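Local atomic coordinates of cell envelope-related transcriptional attenuator domain-containing protein (Eubacterium siraeum, PDB entry 4OBM), a protein that is of unknown function but belongs to the LytR-CpsA-Psr family and, as its relatives do, may act in cell-envelope assembly. Residues T21-V26 and T45-N50; N61-G66 and G239-I244; T104-F109 and F143-M148. All coordinates share one frame; numbering follows the deposited sequence. Where two conformers were deposited one is given.

Overall arrangement
The three contacts lie well apart, with centres 26 to 30 Å from one another. No two of them share a helix or strand. Contact 1 joins neighbouring antiparallel strands of the six-stranded mixed sheet. Contact 2 joins parallel strands of a separate three-stranded sheet and lies farthest from the chain centre, about 20 Å. It brings together parts of the chain 173 residues apart at the closest ends, and contact 3 is nested in that loop. Contact 3 packs two helices on the opposite side of the chain's centre from contact 1. It is the most buried and has no hydrogen bond across it. Contacts 1 and 2 rest on backbone bonds, each with added side-chain bonds.

Contact 1: residues T21-V26 and T45-N50; sequences TYDFSV and TYIAKN
Two antiparallel strands of a beta hairpin, 24-30 and 40-47, meet at its open end, within the six-stranded mixed sheet. Phe-24 and Tyr-46 form a hydrogen-bonded pair. Tyr-46 N gives a bond to Phe-24 O at 2.8 Å, nearly along the C=O axis, while the return bond from Phe-24 N is weak. Phe-24 CG sits in the crowded position between N and the carbonyl carbon (chi1 69°). Tyr-46 CG is anti to its backbone N (chi1 172°). The rings cross obliquely, and Tyr-46 CB lies over one Phe-24 face, 3.9 Å from its centroid. Helix 213-220 covers this face of the sheet, with Ile-216 on Phe-24 and Thr-219 OG1 hydrogen-bonded to Tyr-46 OH. On the other face, Ser-25 and Thr-45 form a non-hydrogen-bonded pair. Both hydroxyls are anti to their carbonyl carbons, so Ser-25 OG and Thr-45 OG1 meet tip to tip in a 2.6 Å hydrogen bond. Just before strand 24-30, Asp-23 CG is anti to its carbonyl carbon (chi1 -66°), bringing OD1 to the backbone of residues 48-49. Ala-48 N hydrogen-bonds Asp-23 OD1 at 3.0 Å, from above the carboxylate plane. A water donates to the same OD1 and accepts from Lys-49 N at 2.8 Å.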
loop_
_atom_site.group_PDB
_atom_site.type_symbol
_atom_site.label_atom_id
_atom_site.label_comp_id
_atom_site.label_asym_id
_atom_site.label_seq_id
_atom_site.Cartn_x
_atom_site.Cartn_y
_atom_site.Cartn_z
ATOM N N THR A 21 2.396 12.300 -15.890
ATOM C CA THR A 21 3.359 11.320 -16.422
ATOM C C THR A 21 4.145 10.668 -15.272
ATOM O O THR A 21 4.696 9.574 -15.435
ATOM C CB THR A 21 4.302 11.972 -17.459
ATOM O OG1 THR A 21 5.108 12.971 -16.832
ATOM C CG2 THR A 21 3.556 12.571 -18.647
ATOM N N TYR A 22 4.152 11.329 -14.103
ATOM C CA TYR A 22 4.825 10.878 -12.888
ATOM C C TYR A 22 3.939 9.963 -12.023
ATOM O O TYR A 22 4.423 9.425 -11.027
ATOM C CB TYR A 22 5.291 12.085 -12.064
ATOM C CG TYR A 22 6.495 12.773 -12.662
ATOM C CD1 TYR A 22 7.781 12.281 -12.450
ATOM C CD2 TYR A 22 6.353 13.926 -13.434
ATOM C CE1 TYR A 22 8.896 12.919 -12.988
ATOM C CE2 TYR A 22 7.460 14.564 -13.987
ATOM C CZ TYR A 22 8.730 14.057 -13.764
ATOM O OH TYR A 22 9.825 14.700 -14.294
ATOM N N ASP A 23 2.658 9.793 -12.394
ATOM C CA ASP A 23 1.727 8.925 -11.651
ATOM C C ASP A 23 2.164 7.450 -11.734
ATOM O O ASP A 23 2.619 6.997 -12.787
ATOM C CB ASP A 23 0.285 9.051 -12.188
ATOM C CG ASP A 23 -0.433 10.377 -12.009
ATOM O OD1 ASP A 23 0.185 11.325 -11.478
ATOM O OD2 ASP A 23 -1.617 10.467 -12.407
ATOM N N PHE A 24 2.028 6.714 -10.638
ATOM C CA PHE A 24 2.375 5.299 -10.657
ATOM C C PHE A 24 1.597 4.518 -9.609
ATOM O O PHE A 24 1.121 5.087 -8.615
ATOM C CB PHE A 24 3.889 5.085 -10.475
ATOM C CG PHE A 24 4.453 5.415 -9.109
ATOM C CD1 PHE A 24 4.954 6.684 -8.834
ATOM C CD2 PHE A 24 4.536 4.441 -8.118
ATOM C CE1 PHE A 24 5.504 6.977 -7.579
ATOM C CE2 PHE A 24 5.071 4.742 -6.866
ATOM C CZ PHE A 24 5.559 6.002 -6.608
ATOM N N SER A 25 1.496 3.207 -9.827
ATOM C CA SER A 25 0.907 2.269 -8.885
ATOM C C SER A 25 1.858 1.111 -8.652
ATOM O O SER A 25 2.614 0.735 -9.551
ATOM C CB SER A 25 -0.447 1.767 -9.363
ATOM O OG SER A 25 -1.461 2.723 -9.106
ATOM N N VAL A 26 1.859 0.602 -7.407
ATOM C CA VAL A 26 2.667 -0.524 -6.926
ATOM C C VAL A 26 1.775 -1.416 -6.092
ATOM O O VAL A 26 1.110 -0.942 -5.158
ATOM C CB VAL A 26 3.930 -0.098 -6.109
ATOM C CG1 VAL A 26 4.712 -1.320 -5.588
ATOM C CG2 VAL A 26 4.846 0.834 -6.909
ATOM N N THR A 45 -1.049 4.085 -4.961
ATOM C CA THR A 45 -1.147 4.893 -6.175
ATOM C C THR A 45 -0.752 6.326 -5.876
ATOM O O THR A 45 -1.421 7.012 -5.093
ATOM C CB THR A 45 -2.568 4.836 -6.769
ATOM O OG1 THR A 45 -2.915 3.481 -7.035
ATOM C CG2 THR A 45 -2.714 5.668 -8.060
ATOM N N TYR A 46 0.327 6.781 -6.528
ATOM C CA TYR A 46 0.793 8.156 -6.425
ATOM C C TYR A 46 0.089 9.006 -7.476
ATOM O O TYR A 46 0.188 8.721 -8.678
ATOM C CB TYR A 46 2.321 8.223 -6.600
ATOM C CG TYR A 46 2.885 9.627 -6.710
ATOM C CD1 TYR A 46 2.706 10.558 -5.689
ATOM C CD2 TYR A 46 3.601 10.025 -7.838
ATOM C CE1 TYR A 46 3.226 11.846 -5.785
ATOM C CE2 TYR A 46 4.134 11.309 -7.940
ATOM C CZ TYR A 46 3.960 12.209 -6.902
ATOM O OH TYR A 46 4.469 13.479 -7.008
ATOM N N ILE A 47 -0.659 10.020 -7.023
ATOM C CA ILE A 47 -1.329 10.975 -7.919
ATOM C C ILE A 47 -0.549 12.287 -7.789
ATOM O O ILE A 47 -0.736 13.013 -6.815
ATOM C CB ILE A 47 -2.852 11.146 -7.665
ATOM C CG1 ILE A 47 -3.563 9.811 -7.310
ATOM C CG2 ILE A 47 -3.529 11.937 -8.814
ATOM C CD1 ILE A 47 -4.055 8.924 -8.453
ATOM N N ALA A 48 0.365 12.545 -8.740
ATOM C CA ALA A 48 1.247 13.709 -8.750
ATOM C C ALA A 48 0.491 15.037 -8.722
ATOM O O ALA A 48 0.934 15.945 -8.021
ATOM C CB ALA A 48 2.168 13.669 -9.955
ATOM N N LYS A 49 -0.634 15.153 -9.462
ATOM C CA LYS A 49 -1.451 16.381 -9.512
ATOM C C LYS A 49 -1.974 16.756 -8.107
ATOM O O LYS A 49 -1.980 17.936 -7.755
ATOM C CB LYS A 49 -2.632 16.205 -10.487
ATOM C CG LYS A 49 -3.290 17.512 -10.916
ATOM C CD LYS A 49 -4.644 17.288 -11.593
ATOM C CE LYS A 49 -5.811 17.456 -10.645
ATOM N NZ LYS A 49 -7.113 17.229 -11.327
ATOM N N ASN A 50 -2.372 15.739 -7.308
ATOM C CA ASN A 50 -2.924 15.904 -5.964
ATOM C C ASN A 50 -1.866 15.789 -4.847
ATOM O O ASN A 50 -2.207 15.979 -3.677
ATOM C CB ASN A 50 -4.027 14.866 -5.733
ATOM C CG ASN A 50 -5.339 15.221 -6.377
ATOM O OD1 ASN A 50 -5.486 15.200 -7.599
ATOM N ND2 ASN A 50 -6.335 15.529 -5.559
HETATM O O HOH W 1 -1.279 13.587 -11.700
#

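Contact 2: residues N61-G66 and G239-I244; sequences NAVIDG and GDDYII
The short parallel pair of strands 62-63 and 241-244 forms one side of a small three-stranded mixed sheet, in which 241-244 is the middle strand. Three backbone bonds join the pair. Tyr-242 N binds Asn-61 O, and Val-63 N binds Tyr-242 O, each at 2.9 Å. Ile-244 N then binds Val-63 O at 3.0 Å, in the carbonyl plane. Tyr-242 and Val-63 are each held through both N and O. A side chain extends the pairing at the start. Asn-61 CG takes the crowded position between N and the carbonyl carbon (chi1 60°). This turns Asn-61 ND2 to Asp-240 O at 2.8 Å. The bond is almost straight, 178° at the hydrogen, and the oxygen lies in the amide plane. On one face of the sheet, Val-63 points CG2 at Asp-241 CB, 3.8 Å away, and its CB lies near Ile-243 CG1. On the other face are Ala-62 and Tyr-242. Ile-244 CD1 comes to 4.1 Å from Ala-62 CB. Ile-64 and Ile-244 lie side by side and point the same way, with Ile-64 CG2 3.7 Å from Ile-244 CG1. Trp-249 of helix 246-256 touches both isoleucines, and helix 70-90 packs on Ile-64. The Tyr-242 ring leads away from strand 62-63, and its OH is bound by Gly-235 N. Tyr-242 bonds the residues on either side of Ala-62, and Val-63 those on either side of Ile-243, the pattern of a parallel beta pair.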
loop_
_atom_site.group_PDB
_atom_site.type_symbol
_atom_site.label_atom_id
_atom_site.label_comp_id
_atom_site.label_asym_id
_atom_site.label_seq_id
_atom_site.Cartn_x
_atom_site.Cartn_y
_atom_site.Cartn_z
ATOM N N ASN A 61 -9.036 -13.337 0.816
ATOM C CA ASN A 61 -10.126 -14.129 0.267
ATOM C C ASN A 61 -11.030 -13.260 -0.609
ATOM O O ASN A 61 -12.154 -13.656 -0.919
ATOM C CB ASN A 61 -10.919 -14.834 1.377
ATOM C CG ASN A 61 -11.549 -13.893 2.386
ATOM O OD1 ASN A 61 -11.065 -12.771 2.654
ATOM N ND2 ASN A 61 -12.617 -14.352 3.006
ATOM N N ALA A 62 -10.529 -12.100 -1.050
ATOM C CA ALA A 62 -11.333 -11.242 -1.922
ATOM C C ALA A 62 -11.418 -11.823 -3.340
ATOM O O ALA A 62 -10.395 -12.226 -3.901
ATOM C CB ALA A 62 -10.764 -9.835 -1.964
ATOM N N VAL A 63 -12.645 -11.888 -3.896
ATOM C CA VAL A 63 -12.933 -12.333 -5.265
ATOM C C VAL A 63 -13.192 -11.035 -6.079
ATOM O O VAL A 63 -14.136 -10.300 -5.780
ATOM C CB VAL A 63 -14.113 -13.373 -5.323
ATOM C CG1 VAL A 63 -14.454 -13.766 -6.757
ATOM C CG2 VAL A 63 -13.805 -14.621 -4.496
ATOM N N ILE A 64 -12.328 -10.739 -7.071
ATOM C CA ILE A 64 -12.419 -9.504 -7.871
ATOM C C ILE A 64 -12.728 -9.768 -9.359
ATOM O O ILE A 64 -12.742 -8.815 -10.140
ATOM C CB ILE A 64 -11.102 -8.659 -7.737
ATOM C CG1 ILE A 64 -9.868 -9.405 -8.295
ATOM C CG2 ILE A 64 -10.870 -8.175 -6.300
ATOM C CD1 ILE A 64 -8.830 -8.523 -8.880
ATOM N N ASP A 65 -12.959 -11.037 -9.756
ATOM C CA ASP A 65 -13.178 -11.399 -11.163
ATOM C C ASP A 65 -14.311 -12.426 -11.376
ATOM O O ASP A 65 -14.665 -12.720 -12.520
ATOM C CB ASP A 65 -11.858 -11.945 -11.769
ATOM C CG ASP A 65 -11.214 -13.154 -11.072
ATOM O OD1 ASP A 65 -11.303 -13.247 -9.810
ATOM O OD2 ASP A 65 -10.564 -13.971 -11.775
ATOM N N GLY A 66 -14.872 -12.941 -10.286
ATOM C CA GLY A 66 -15.910 -13.966 -10.344
ATOM C C GLY A 66 -15.305 -15.355 -10.253
ATOM O O GLY A 66 -16.027 -16.355 -10.248
ATOM N N GLY A 239 -19.617 -17.939 1.321
ATOM C CA GLY A 239 -18.897 -19.109 1.802
ATOM C C GLY A 239 -17.701 -18.599 2.579
ATOM O O GLY A 239 -17.850 -17.747 3.463
ATOM N N ASP A 240 -16.504 -19.021 2.180
ATOM C CA ASP A 240 -15.279 -18.537 2.817
ATOM C C ASP A 240 -14.647 -17.413 1.985
ATOM O O ASP A 240 -13.588 -16.905 2.348
ATOM C CB ASP A 240 -14.306 -19.695 3.053
ATOM C CG ASP A 240 -14.846 -20.660 4.083
ATOM O OD1 ASP A 240 -15.349 -20.190 5.134
ATOM O OD2 ASP A 240 -14.813 -21.877 3.826
ATOM N N ASP A 241 -15.341 -16.986 0.906
ATOM C CA ASP A 241 -14.899 -15.926 0.010
ATOM C C ASP A 241 -15.529 -14.563 0.366
ATOM O O ASP A 241 -16.506 -14.484 1.124
ATOM C CB ASP A 241 -15.226 -16.298 -1.449
ATOM C CG ASP A 241 -14.469 -17.491 -2.004
ATOM O OD1 ASP A 241 -13.470 -17.910 -1.376
ATOM O OD2 ASP A 241 -14.855 -17.984 -3.080
ATOM N N TYR A 242 -14.937 -13.492 -0.170
ATOM C CA TYR A 242 -15.409 -12.127 0.022
ATOM C C TYR A 242 -15.541 -11.496 -1.358
ATOM O O TYR A 242 -14.567 -10.983 -1.912
ATOM C CB TYR A 242 -14.459 -11.346 0.943
ATOM C CG TYR A 242 -14.985 -9.985 1.335
ATOM C CD1 TYR A 242 -15.954 -9.848 2.326
ATOM C CD2 TYR A 242 -14.503 -8.828 0.728
ATOM C CE1 TYR A 242 -16.445 -8.592 2.688
ATOM C CE2 TYR A 242 -14.971 -7.567 1.098
ATOM C CZ TYR A 242 -15.929 -7.453 2.090
ATOM O OH TYR A 242 -16.394 -6.215 2.448
ATOM N N ILE A 243 -16.724 -11.607 -1.945
ATOM C CA ILE A 243 -16.981 -11.130 -3.299
ATOM C C ILE A 243 -17.077 -9.606 -3.297
ATOM O O ILE A 243 -17.975 -9.050 -2.657
ATOM C CB ILE A 243 -18.234 -11.820 -3.882
ATOM C CG1 ILE A 243 -18.029 -13.361 -3.917
ATOM C CG2 ILE A 243 -18.603 -11.247 -5.282
ATOM C CD1 ILE A 243 -19.217 -14.134 -4.335
ATOM N N ILE A 244 -16.130 -8.939 -4.004
ATOM C CA ILE A 244 -16.083 -7.475 -4.107
ATOM C C ILE A 244 -17.302 -6.990 -4.878
ATOM O O ILE A 244 -17.594 -7.520 -5.939
ATOM C CB ILE A 244 -14.746 -6.966 -4.731
ATOM C CG1 ILE A 244 -13.516 -7.318 -3.828
ATOM C CG2 ILE A 244 -14.793 -5.456 -5.070
ATOM C CD1 ILE A 244 -13.530 -6.770 -2.326
#

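Contact 3: residues T104-F109 and F143-M148; sequences TLTELF and FTAEQM
Helix 102-112 packs against the first turn of helix 145-152, a helix-helix contact made mainly by carbon atoms of the side chains, with no hydrogen bond between the two segments. Ala-145 lies at the closest point, its CA 5.1 Å from that of Phe-109. Ala-145 CB points at the other helix and comes to 3.4 Å from Thr-106 O. Thr-106 CG2, anti to its backbone N, touches Ala-145 CB at 3.8 Å and also meets Glu-146 CG. Phe-109 carries the rest of the contact. Its CG is anti to the carbonyl carbon (chi1 -65°), so CB lies beside Ala-145 and the ring reaches on to residue 148, a selenomethionine. There Met-148 CG, anti to its backbone N (chi1 176°), sits over one face of the ring, 3.7 Å from the centroid. The chain of Met-148 then bends at chi2 (82°). SE is 5.1 Å from the ring centroid, a Met-aromatic contact. Leu-105 CD1, one turn earlier in the same helix, covers the opposite face of the Phe-109 ring. Farther out, helix 164-181 packs on this pair, with Phe-176 edge-to-face with Phe-109 and also touching Met-148. Strand 115-119 backs Met-148 through Thr-115 and Leu-117. Thr-106 OG1 is hydrogen-bonded to Lys-102 O of its own helix. Thr-144 is the N-cap residue of the second helix, but its side chain makes no capping bond. Instead, Gln-147 folds back onto the helix start, where its OE1 takes Thr-144 N on a lone pair at 3.0 Å.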
loop_
_atom_site.group_PDB
_atom_site.type_symbol
_atom_site.label_atom_id
_atom_site.label_comp_id
_atom_site.label_asym_id
_atom_site.label_seq_id
_atom_site.Cartn_x
_atom_site.Cartn_y
_atom_site.Cartn_z
ATOM N N THR A 104 11.617 -8.675 5.998
ATOM C CA THR A 104 11.926 -7.492 5.185
ATOM C C THR A 104 11.023 -6.284 5.542
ATOM O O THR A 104 11.543 -5.165 5.604
ATOM C CB THR A 104 11.965 -7.796 3.675
ATOM O OG1 THR A 104 10.667 -8.108 3.182
ATOM C CG2 THR A 104 12.947 -8.909 3.330
ATOM N N LEU A 105 9.723 -6.500 5.833
ATOM C CA LEU A 105 8.820 -5.413 6.243
ATOM C C LEU A 105 9.251 -4.797 7.609
ATOM O O LEU A 105 9.193 -3.581 7.769
ATOM C CB LEU A 105 7.347 -5.890 6.314
ATOM C CG LEU A 105 6.273 -4.771 6.447
ATOM C CD1 LEU A 105 6.564 -3.544 5.515
ATOM C CD2 LEU A 105 4.875 -5.306 6.201
ATOM N N THR A 106 9.675 -5.638 8.579
ATOM C CA THR A 106 10.106 -5.178 9.903
ATOM C C THR A 106 11.392 -4.360 9.749
ATOM O O THR A 106 11.539 -3.308 10.384
ATOM C CB THR A 106 10.280 -6.376 10.850
ATOM O OG1 THR A 106 9.075 -7.155 10.840
ATOM C CG2 THR A 106 10.635 -5.961 12.274
ATOM N N GLU A 107 12.299 -4.832 8.867
ATOM C CA GLU A 107 13.539 -4.156 8.561
ATOM C C GLU A 107 13.261 -2.808 7.894
ATOM O O GLU A 107 13.897 -1.824 8.280
ATOM C CB GLU A 107 14.455 -5.016 7.707
ATOM C CG GLU A 107 15.894 -4.801 8.135
ATOM C CD GLU A 107 16.985 -5.240 7.185
ATOM O OE1 GLU A 107 16.878 -6.351 6.614
ATOM O OE2 GLU A 107 17.976 -4.485 7.051
ATOM N N LEU A 108 12.274 -2.729 6.975
ATOM C CA LEU A 108 11.890 -1.451 6.352
ATOM C C LEU A 108 11.468 -0.459 7.435
ATOM O O LEU A 108 12.034 0.621 7.483
ATOM C CB LEU A 108 10.780 -1.613 5.293
ATOM C CG LEU A 108 10.170 -0.318 4.689
ATOM C CD1 LEU A 108 11.078 0.308 3.658
ATOM C CD2 LEU A 108 8.875 -0.608 4.019
ATOM N N PHE A 109 10.535 -0.842 8.333
ATOM C CA PHE A 109 10.043 0.002 9.430
ATOM C C PHE A 109 11.172 0.446 10.373
ATOM O O PHE A 109 11.155 1.571 10.855
ATOM C CB PHE A 109 8.985 -0.753 10.272
ATOM C CG PHE A 109 7.656 -1.153 9.665
ATOM C CD1 PHE A 109 6.974 -0.294 8.811
ATOM C CD2 PHE A 109 7.032 -2.337 10.044
ATOM C CE1 PHE A 109 5.733 -0.652 8.281
ATOM C CE2 PHE A 109 5.778 -2.681 9.538
ATOM C CZ PHE A 109 5.138 -1.839 8.658
ATOM N N PHE A 143 5.360 3.301 18.257
ATOM C CA PHE A 143 5.550 1.905 17.871
ATOM C C PHE A 143 6.893 1.655 17.205
ATOM O O PHE A 143 7.183 2.262 16.179
ATOM C CB PHE A 143 4.416 1.446 16.930
ATOM C CG PHE A 143 3.108 1.088 17.599
ATOM C CD1 PHE A 143 2.272 2.080 18.113
ATOM C CD2 PHE A 143 2.682 -0.236 17.668
ATOM C CE1 PHE A 143 1.067 1.747 18.738
ATOM C CE2 PHE A 143 1.465 -0.566 18.286
ATOM C CZ PHE A 143 0.672 0.428 18.822
ATOM N N THR A 144 7.689 0.717 17.758
ATOM C CA THR A 144 8.951 0.302 17.149
ATOM C C THR A 144 8.606 -0.736 16.061
ATOM O O THR A 144 7.454 -1.161 15.982
ATOM C CB THR A 144 9.965 -0.199 18.183
ATOM O OG1 THR A 144 9.386 -1.237 18.957
ATOM C CG2 THR A 144 10.514 0.920 19.070
ATOM N N ALA A 145 9.580 -1.094 15.196
ATOM C CA ALA A 145 9.441 -2.016 14.061
ATOM C C ALA A 145 8.643 -3.280 14.390
ATOM O O ALA A 145 7.635 -3.531 13.722
ATOM C CB ALA A 145 10.809 -2.405 13.540
ATOM N N GLU A 146 9.092 -4.069 15.400
ATOM C CA GLU A 146 8.452 -5.328 15.792
ATOM C C GLU A 146 7.035 -5.131 16.371
ATOM O O GLU A 146 6.175 -5.975 16.140
ATOM C CB GLU A 146 9.324 -6.103 16.794
ATOM C CG GLU A 146 10.577 -6.692 16.166
ATOM C CD GLU A 146 11.509 -7.413 17.118
ATOM O OE1 GLU A 146 11.046 -8.322 17.844
ATOM O OE2 GLU A 146 12.718 -7.091 17.109
ATOM N N GLN A 147 6.796 -4.027 17.101
ATOM C CA GLN A 147 5.487 -3.699 17.695
ATOM C C GLN A 147 4.528 -3.336 16.599
ATOM O O GLN A 147 3.364 -3.742 16.638
ATOM C CB GLN A 147 5.605 -2.530 18.687
ATOM C CG GLN A 147 6.536 -2.794 19.859
ATOM C CD GLN A 147 6.637 -1.613 20.795
ATOM O OE1 GLN A 147 6.671 -0.440 20.384
ATOM N NE2 GLN A 147 6.774 -1.913 22.077
HETATM N N MSE A 148 5.056 -2.555 15.617
HETATM C CA MSE A 148 4.338 -2.085 14.452
HETATM C C MSE A 148 3.874 -3.273 13.603
HETATM O O MSE A 148 2.705 -3.316 13.214
HETATM C CB MSE A 148 5.275 -1.163 13.670
HETATM C CG MSE A 148 4.715 -0.662 12.399
HETATM SE SE MSE A 148 3.597 0.835 12.710
HETATM C CE MSE A 148 3.718 1.460 10.961
#